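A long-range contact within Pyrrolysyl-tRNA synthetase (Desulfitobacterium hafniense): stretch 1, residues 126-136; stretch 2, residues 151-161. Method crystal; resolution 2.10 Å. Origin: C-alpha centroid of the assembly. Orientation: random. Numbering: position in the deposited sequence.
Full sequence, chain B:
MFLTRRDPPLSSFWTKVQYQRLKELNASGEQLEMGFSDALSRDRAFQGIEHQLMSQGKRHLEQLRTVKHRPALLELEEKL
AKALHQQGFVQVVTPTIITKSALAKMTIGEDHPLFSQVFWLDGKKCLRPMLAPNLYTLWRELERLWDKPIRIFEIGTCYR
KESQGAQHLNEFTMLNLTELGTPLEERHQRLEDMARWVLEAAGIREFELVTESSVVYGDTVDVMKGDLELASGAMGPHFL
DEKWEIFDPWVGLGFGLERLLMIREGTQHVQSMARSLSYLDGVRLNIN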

# COMPACT_ATOMS: atom_id res chain seq x y z
N CYS B 126 -7.70 4.75 14.90
CA CYS B 126 -8.53 4.64 13.70
C CYS B 126 -7.65 4.57 12.46
O CYS B 126 -6.46 4.87 12.50
CB CYS B 126 -9.46 5.85 13.58
SG CYS B 126 -8.64 7.44 13.23
N LEU B 127 -8.25 4.16 11.35
CA LEU B 127 -7.52 4.10 10.09
C LEU B 127 -7.47 5.51 9.53
O LEU B 127 -8.48 6.21 9.48
CB LEU B 127 -8.23 3.16 9.11
CG LEU B 127 -8.19 1.67 9.48
CD1 LEU B 127 -8.95 0.84 8.46
CD2 LEU B 127 -6.74 1.23 9.57
N ARG B 128 -6.28 5.93 9.11
CA ARG B 128 -6.12 7.27 8.56
C ARG B 128 -7.07 7.54 7.40
O ARG B 128 -7.21 6.72 6.49
CB ARG B 128 -4.67 7.48 8.08
CG ARG B 128 -4.27 6.66 6.85
CD ARG B 128 -2.79 6.83 6.53
NE ARG B 128 -2.38 6.09 5.34
CZ ARG B 128 -1.12 5.84 5.01
NH1 ARG B 128 -0.12 6.27 5.78
NH2 ARG B 128 -0.85 5.18 3.88
N PRO B 129 -7.78 8.68 7.44
CA PRO B 129 -8.71 9.05 6.37
C PRO B 129 -7.94 9.87 5.34
O PRO B 129 -8.42 10.08 4.23
CB PRO B 129 -9.75 9.89 7.10
CG PRO B 129 -8.93 10.62 8.08
CD PRO B 129 -7.99 9.53 8.63
N MET B 130 -6.77 10.37 5.72
CA MET B 130 -5.94 11.16 4.83
C MET B 130 -4.49 11.07 5.30
O MET B 130 -4.22 10.57 6.38
CB MET B 130 -6.41 12.62 4.79
CG MET B 130 -5.96 13.48 5.95
SD MET B 130 -6.99 13.33 7.44
CE MET B 130 -8.04 14.75 7.23
N LEU B 131 -3.57 11.57 4.48
CA LEU B 131 -2.15 11.51 4.80
C LEU B 131 -1.63 12.73 5.55
O LEU B 131 -0.56 12.67 6.16
CB LEU B 131 -1.35 11.35 3.50
CG LEU B 131 -1.61 10.10 2.67
CD1 LEU B 131 -0.81 10.19 1.37
CD2 LEU B 131 -1.20 8.85 3.47
N ALA B 132 -2.37 13.83 5.51
CA ALA B 132 -1.96 15.07 6.15
C ALA B 132 -1.37 15.00 7.56
O ALA B 132 -0.20 15.36 7.76
CB ALA B 132 -3.11 16.07 6.13
N PRO B 133 -2.14 14.54 8.56
CA PRO B 133 -1.59 14.48 9.91
C PRO B 133 -0.20 13.86 10.02
O PRO B 133 0.66 14.38 10.74
CB PRO B 133 -2.65 13.70 10.70
CG PRO B 133 -3.41 12.94 9.66
CD PRO B 133 -3.47 13.91 8.50
N ASN B 134 0.03 12.77 9.32
CA ASN B 134 1.32 12.10 9.36
C ASN B 134 2.43 12.94 8.71
O ASN B 134 3.56 12.94 9.19
CB ASN B 134 1.24 10.74 8.68
CG ASN B 134 0.50 9.73 9.52
OD1 ASN B 134 -0.05 10.07 10.58
ND2 ASN B 134 0.47 8.47 9.06
N LEU B 135 2.10 13.64 7.63
CA LEU B 135 3.08 14.47 6.95
C LEU B 135 3.38 15.71 7.81
O LEU B 135 4.49 16.24 7.81
CB LEU B 135 2.58 14.87 5.56
CG LEU B 135 2.32 13.72 4.56
CD1 LEU B 135 1.92 14.29 3.21
CD2 LEU B 135 3.56 12.86 4.42
N TYR B 136 2.37 16.17 8.55
CA TYR B 136 2.55 17.32 9.44
C TYR B 136 3.62 16.94 10.46
O TYR B 136 4.53 17.72 10.76
CB TYR B 136 1.24 17.61 10.18
CG TYR B 136 0.51 18.85 9.72
CD1 TYR B 136 -0.86 18.81 9.48
CD2 TYR B 136 1.18 20.07 9.57
CE1 TYR B 136 -1.56 19.96 9.11
CE2 TYR B 136 0.48 21.23 9.21
CZ TYR B 136 -0.89 21.16 8.98
OH TYR B 136 -1.59 22.30 8.66
N ARG B 151 10.95 19.07 0.72
CA ARG B 151 10.00 18.43 -0.18
C ARG B 151 9.74 16.98 0.23
O ARG B 151 10.65 16.15 0.20
CB ARG B 151 10.52 18.49 -1.62
CG ARG B 151 10.52 19.90 -2.17
CD ARG B 151 10.83 19.95 -3.65
NE ARG B 151 10.39 21.23 -4.20
CZ ARG B 151 10.57 21.63 -5.46
NH1 ARG B 151 11.19 20.84 -6.33
NH2 ARG B 151 10.11 22.81 -5.84
N ILE B 152 8.50 16.70 0.59
CA ILE B 152 8.10 15.37 1.03
C ILE B 152 6.77 14.91 0.43
O ILE B 152 5.88 15.71 0.18
CB ILE B 152 7.98 15.37 2.57
CG1 ILE B 152 9.37 15.52 3.19
CG2 ILE B 152 7.28 14.12 3.05
CD1 ILE B 152 10.24 14.31 3.06
N PHE B 153 6.64 13.61 0.18
CA PHE B 153 5.39 13.08 -0.35
C PHE B 153 5.20 11.63 0.05
O PHE B 153 6.16 10.96 0.42
CB PHE B 153 5.32 13.18 -1.88
CG PHE B 153 6.12 12.12 -2.61
CD1 PHE B 153 7.49 12.25 -2.77
CD2 PHE B 153 5.48 11.02 -3.17
CE1 PHE B 153 8.22 11.30 -3.48
CE2 PHE B 153 6.19 10.06 -3.88
CZ PHE B 153 7.56 10.20 -4.04
N GLU B 154 3.95 11.18 0.02
CA GLU B 154 3.61 9.80 0.33
C GLU B 154 2.47 9.35 -0.57
O GLU B 154 1.59 10.13 -0.91
CB GLU B 154 3.21 9.62 1.82
CG GLU B 154 2.88 8.14 2.18
CD GLU B 154 2.70 7.87 3.69
OE1 GLU B 154 2.49 6.69 4.07
OE2 GLU B 154 2.77 8.83 4.49
N ILE B 155 2.52 8.09 -0.97
CA ILE B 155 1.50 7.50 -1.81
C ILE B 155 1.02 6.34 -0.94
O ILE B 155 1.81 5.47 -0.61
CB ILE B 155 2.09 6.90 -3.10
CG1 ILE B 155 2.68 8.02 -3.98
CG2 ILE B 155 1.00 6.14 -3.85
CD1 ILE B 155 3.27 7.52 -5.31
N GLY B 156 -0.24 6.33 -0.55
CA GLY B 156 -0.67 5.23 0.29
C GLY B 156 -2.15 5.15 0.59
O GLY B 156 -2.90 6.11 0.47
N THR B 157 -2.55 3.97 1.03
CA THR B 157 -3.93 3.68 1.33
C THR B 157 -4.50 4.53 2.46
O THR B 157 -3.87 4.71 3.49
CB THR B 157 -4.08 2.19 1.70
OG1 THR B 157 -3.48 1.40 0.66
CG2 THR B 157 -5.56 1.80 1.83
N CYS B 158 -5.69 5.07 2.20
CA CYS B 158 -6.44 5.87 3.15
C CYS B 158 -7.82 5.23 3.16
O CYS B 158 -8.18 4.50 2.24
CB CYS B 158 -6.50 7.34 2.73
SG CYS B 158 -4.93 8.21 3.01
N TYR B 159 -8.58 5.49 4.22
CA TYR B 159 -9.88 4.88 4.38
C TYR B 159 -10.96 5.83 4.88
O TYR B 159 -10.73 6.64 5.79
CB TYR B 159 -9.79 3.73 5.39
CG TYR B 159 -8.67 2.74 5.17
CD1 TYR B 159 -7.34 3.08 5.43
CD2 TYR B 159 -8.95 1.44 4.74
CE1 TYR B 159 -6.32 2.15 5.27
CE2 TYR B 159 -7.94 0.50 4.58
CZ TYR B 159 -6.63 0.85 4.85
OH TYR B 159 -5.65 -0.11 4.76
N ARG B 160 -12.15 5.72 4.31
CA ARG B 160 -13.29 6.54 4.70
C ARG B 160 -14.55 5.69 4.60
O ARG B 160 -14.72 4.95 3.63
CB ARG B 160 -13.42 7.76 3.80
CG ARG B 160 -12.37 8.84 4.04
CD ARG B 160 -12.47 9.94 2.99
NE ARG B 160 -11.52 11.03 3.23
CZ ARG B 160 -11.66 11.96 4.18
NH1 ARG B 160 -12.72 11.93 4.98
NH2 ARG B 160 -10.75 12.91 4.32
N LYS B 161 -15.42 5.78 5.61
CA LYS B 161 -16.66 5.02 5.60
C LYS B 161 -17.61 5.59 4.56
O LYS B 161 -18.51 4.89 4.07
CB LYS B 161 -17.31 5.04 6.99
CG LYS B 161 -16.43 4.43 8.06
CD LYS B 161 -17.22 3.95 9.28
CE LYS B 161 -17.83 5.11 10.06
NZ LYS B 161 -18.48 4.62 11.32
O HOH W 1 -10.90 5.64 8.39
O HOH W 2 1.68 4.77 2.60

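A buried arginine is tolerated when its charge is paired and its N–H groups find acceptors, and this contact in pyrrolysyl-tRNA synthetase is a compact example. Stretch 1 leaves a strand after L127, turns through a loop and enters a helix; stretch 2 is a strand as far as Y159. The CA atoms come closest at P129 and Y159, where P129 CA lies 4.8 Å from Y159 CA.

Around that point the backbones are joined directly by one hydrogen bond, from Y159 N to R128 O at 2.9 Å. A CA-H...O contact reinforces it, P129 CA lying 3.2 Å from Y159 O, and a water donates to both L127 O (2.7 Å) and Y159 O (2.8 Å), bridging carbonyls that could not bond to each other.

The polar centre is R128. Its CB points sideways, but the extended chain carries the guanidinium to the strand, where NE and NH2 both donate to T157 O, at 2.7 and 3.1 Å. The carbonyl thus meets the edge of the group, where the N–H bonds point. NH1 forms a salt bridge with E154 OE1 at 3.1 Å, balancing the buried charge, and a second water accepts from R128 NH2 (2.9 Å) while donating to E154 OE1 (2.6 Å). G156 makes room for this arrangement: an ideal CB there would lie 2.5 Å from R128 NH2, a clash.

Packing contacts extend the interface in both directions. L127 CD1 sits over the Y159 ring, 3.8 Å from its centroid and 13° off the normal, a CH-pi contact. L131 points toward the strand and brings CD2 to 3.8 Å from C158 SG; four residues on, L135 CD2 reaches I152 CG2 at 4.2 Å. Beyond Y159, the partly exposed R160 lays one face of its guanidinium against P129 CB, which is 4.1 Å from R160 CZ.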